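Local coordinates for acetyl xylan esterase (Geobacillus stearothermophilus, PDB 5BN1) that removes acetyl side groups from the xylose units of xylan and xylo-oligosaccharides as a serine esterase of the GDSL (SGNH) family, at the interface of chains A and B and the interface of chains A and C. Coordinates in Å, arbitrary orientation; residue numbers count along the deposited sequence, not the author numbering. Chains: chain A/B/C, Acetyl xylan esterase.

Contact 1 joins chain A to chain B and contact 2 joins chain A to chain C, through two different two-fold interfaces of the octamer, which is built of two staggered tetrameric rings. Their C-alpha centres lie about 24 Å apart. Among the residues given none serves both, but the stretch 186-190 borders each: it forms the chain B side of contact 1 and brings A:Leu188 to the margin of contact 2. Helix 91-99 contains the oxyanion-hole A:Asn92 near its start, residue 190 directly precedes A:Asp191, and A:Ser196 closely follows A:His194; assembly may therefore help to steady the segments that carry them.

Contact 1: the interface of chains A and B. Residues chain A 95-96, 98-99; chain B 186-187, 190.
Helix 91-99 of this SGNH esterase, which begins around the oxyanion-hole asparagine, meets the loop that carries the catalytic B:Asp191 and B:His194 in the neighbouring subunit. A:Trp95 and B:Trp190 lie face to face across the two-fold interface, their six-membered rings 4.1 Å apart between centroids and tilted by 21°. The six-membered ring of A:Trp95 does the touching, offset so that its CZ2 sits over the centre of the B:Trp190 indole, 3.5 Å from CE2 of that ring. The indole of A:Trp95 reaches across because its CG is turned away from the backbone N (chi1 -156°), and the two side chains cross at about a right angle.

A:Asp99 meets the same indole at its edge, carboxylate and ring nearly coplanar. B:Trp190 NE1 gives its N-H to OD2 of A:Asp99 at 2.8 Å, entering on the anti lone pair, 157° at the hydrogen. Within chain A the guanidinium of A:Arg96 grips the carboxylate side-on. Its NE bonds to the syn lone pair of A:Asp99 OD1 at 2.8 Å, nearly straight, while NH1 forms a salt bridge to OD2, approaching from above the carboxylate plane. OD2 thus accepts from both chains, and the arginine probably fixes the turn of the acid that receives the indole N-H. NH1 also lies over the rim of the A:Trp95 face. A phenylalanine in place of B:Trp190 would probably leave A:Asp99 OD2 without its donor across the interface and cut back the stack on A:Trp95.

The 3-10 turn 185-187 of chain B packs against the end of the helix. CB of B:Ala186 is 3.9 Å from CB of A:Asp99 and 3.8 Å from NE1 of A:Trp95. A water bridges the backbone carbonyl oxygens of A:Asp99 and B:Ala187, its oxygen 2.6 Å from O of A:Asp99.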
# COMPACT_ATOMS: atom_id res chain seq x y z
N TRP A 95 -30.47 13.96 -7.54
CA TRP A 95 -29.15 14.62 -7.75
C TRP A 95 -28.66 14.46 -9.16
O TRP A 95 -28.13 15.41 -9.71
CB TRP A 95 -28.16 14.06 -6.75
CG TRP A 95 -26.98 14.95 -6.42
CD1 TRP A 95 -26.78 16.24 -6.77
CD2 TRP A 95 -26.00 14.62 -5.42
NE1 TRP A 95 -25.62 16.73 -6.15
CE2 TRP A 95 -25.14 15.75 -5.32
CE3 TRP A 95 -25.72 13.48 -4.73
CZ2 TRP A 95 -24.07 15.74 -4.38
CZ3 TRP A 95 -24.64 13.45 -3.87
CH2 TRP A 95 -23.85 14.60 -3.72
N ARG A 96 -28.78 13.27 -9.72
CA ARG A 96 -28.35 13.05 -11.09
C ARG A 96 -28.88 14.01 -12.11
O ARG A 96 -28.25 14.36 -13.12
CB ARG A 96 -28.48 11.60 -11.52
CG ARG A 96 -27.71 10.58 -10.75
CD ARG A 96 -26.19 10.67 -10.87
NE ARG A 96 -25.68 11.63 -9.90
CZ ARG A 96 -25.53 11.41 -8.61
NH1 ARG A 96 -25.06 12.39 -7.82
NH2 ARG A 96 -25.92 10.27 -8.02
N TYR A 98 -29.41 17.05 -11.71
CA TYR A 98 -28.71 18.30 -11.53
C TYR A 98 -27.18 18.20 -11.70
O TYR A 98 -26.64 19.20 -12.23
CB TYR A 98 -29.07 18.86 -10.10
CG TYR A 98 -30.55 19.28 -10.07
CD1 TYR A 98 -30.93 20.46 -10.62
CD2 TYR A 98 -31.51 18.47 -9.47
CE1 TYR A 98 -32.26 20.86 -10.66
CE2 TYR A 98 -32.82 18.84 -9.53
CZ TYR A 98 -33.17 20.00 -10.11
OH TYR A 98 -34.51 20.43 -10.22
N ASP A 99 -26.56 17.10 -11.33
CA ASP A 99 -25.08 16.97 -11.49
C ASP A 99 -24.70 16.40 -12.80
O ASP A 99 -23.54 16.68 -13.27
CB ASP A 99 -24.39 16.43 -10.30
CG ASP A 99 -24.48 14.95 -10.10
OD1 ASP A 99 -25.32 14.29 -10.83
OD2 ASP A 99 -23.72 14.36 -9.29
N ALA B 186 -23.98 21.92 -8.94
CA ALA B 186 -23.51 20.62 -8.76
C ALA B 186 -22.91 19.96 -9.99
O ALA B 186 -22.12 19.01 -9.91
CB ALA B 186 -24.55 19.73 -8.16
N ALA B 187 -23.34 20.44 -11.15
CA ALA B 187 -22.82 19.96 -12.41
C ALA B 187 -21.35 20.35 -12.64
O ALA B 187 -20.66 19.78 -13.49
CB ALA B 187 -23.64 20.37 -13.58
N TRP B 190 -19.72 19.78 -6.77
CA TRP B 190 -20.55 19.35 -5.63
C TRP B 190 -20.53 20.34 -4.45
O TRP B 190 -21.58 20.62 -3.82
CB TRP B 190 -20.25 17.98 -5.14
CG TRP B 190 -20.86 16.82 -5.95
CD1 TRP B 190 -21.56 16.88 -7.12
CD2 TRP B 190 -20.75 15.46 -5.57
NE1 TRP B 190 -21.94 15.59 -7.44
CE2 TRP B 190 -21.52 14.72 -6.48
CE3 TRP B 190 -20.22 14.80 -4.44
CZ2 TRP B 190 -21.65 13.33 -6.32
CZ3 TRP B 190 -20.36 13.43 -4.32
CH2 TRP B 190 -21.03 12.74 -5.30
O HOH W 1 -21.61 17.55 -14.81

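Contact 2: the interface of chains A and C. Residues chain A 188, 196-198; chain C 30, 39, 43, 46.
The phenyl ring of C:Phe30 presents one face to A:Val197, while the backbone N of C:Gly43 and a bridging water lie in plane at its edges. Helix 197-211 of chain A, which follows the catalytic histidine in this GDSL-family esterase, here sets its first turn against C:Phe30 and helix 37-48 of the partner. CB of A:Val197 stands over the middle of the ring, 3.6 Å from its centroid, in a CH-pi contact. Its two methyls diverge from there. CG2 lies over the CG-CD1 side of the ring, toward the phenylalanine's own CB, 3.7 Å from CD1 of C:Phe30. CG1, set anti to the valine's own backbone N (chi1 168°), points past CE1 toward C:Ala39, whose carbonyl O it meets at 3.8 Å.

On the other flank of CG, the CB methylene of A:Ser196 touches CD2 of C:Phe30 at 3.5 Å, from the same face as the valine but out beyond the rim. The serine hydroxyl OG (chi1 54°) is directed to the water at 2.6 Å, and this same water reaches the side-chain amide oxygen OE1 of C:Gln46. The polar bridge therefore runs past the edge of the phenyl ring and ties the start of the chain A helix to helix 37-48 of chain C.

A:Ala198, one step further along, lodges its methyl against the glutamine stem, 3.8 Å from CB of C:Gln46, with OE1 also close by. The stem runs extended from CG and brings the amide oxygen to the water alongside this methyl. Where C:Gly43 lies, the backbones come near each other, its CA 3.9 Å from CA of A:Ala198, and the absence of a side chain on the glycine probably helps the two helices come this close.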
# COMPACT_ATOMS: atom_id res chain seq x y z
N LEU A 188 -22.71 21.69 7.86
CA LEU A 188 -23.14 20.33 7.98
C LEU A 188 -22.65 19.43 6.83
O LEU A 188 -22.39 18.22 7.03
CB LEU A 188 -24.67 20.26 7.99
CG LEU A 188 -25.34 20.88 9.23
CD1 LEU A 188 -26.85 21.02 8.92
CD2 LEU A 188 -25.09 19.98 10.41
N SER A 196 -21.66 15.72 8.18
CA SER A 196 -20.80 15.44 9.33
C SER A 196 -21.51 14.48 10.30
O SER A 196 -22.73 14.12 10.20
CB SER A 196 -20.56 16.67 10.19
OG SER A 196 -21.72 17.30 10.62
N VAL A 197 -20.81 14.13 11.38
CA VAL A 197 -21.42 13.39 12.48
C VAL A 197 -22.68 14.08 12.92
O VAL A 197 -23.70 13.46 13.31
CB VAL A 197 -20.44 13.27 13.69
CG1 VAL A 197 -21.14 12.77 14.95
CG2 VAL A 197 -19.21 12.47 13.27
N ALA A 198 -22.70 15.40 13.05
CA ALA A 198 -23.87 16.14 13.48
C ALA A 198 -25.07 15.87 12.55
O ALA A 198 -26.18 15.70 13.07
CB ALA A 198 -23.61 17.63 13.51
N PHE C 30 -14.87 17.16 12.44
CA PHE C 30 -15.13 16.00 13.30
C PHE C 30 -14.15 14.93 13.03
O PHE C 30 -13.81 14.16 13.99
CB PHE C 30 -16.52 15.40 12.82
CG PHE C 30 -17.68 15.92 13.57
CD1 PHE C 30 -17.83 15.46 14.88
CD2 PHE C 30 -18.60 16.90 13.04
CE1 PHE C 30 -18.82 15.90 15.69
CE2 PHE C 30 -19.74 17.31 13.83
CZ PHE C 30 -19.80 16.87 15.13
N ALA C 39 -16.65 13.05 19.72
CA ALA C 39 -17.37 13.38 18.49
C ALA C 39 -18.87 13.28 18.70
O ALA C 39 -19.64 14.10 18.16
CB ALA C 39 -16.96 12.45 17.35
N GLY C 43 -21.60 16.11 18.17
CA GLY C 43 -22.68 15.94 17.20
C GLY C 43 -24.04 16.10 17.77
O GLY C 43 -24.98 16.70 17.16
N GLN C 46 -24.68 19.74 18.45
CA GLN C 46 -24.97 20.50 17.21
C GLN C 46 -26.35 20.15 16.71
O GLN C 46 -27.12 21.06 16.23
CB GLN C 46 -23.92 20.28 16.20
CG GLN C 46 -24.19 21.20 15.00
CD GLN C 46 -22.88 21.49 14.30
OE1 GLN C 46 -22.18 20.58 13.79
NE2 GLN C 46 -22.43 22.77 14.46
O HOH W 2 -21.41 19.71 11.42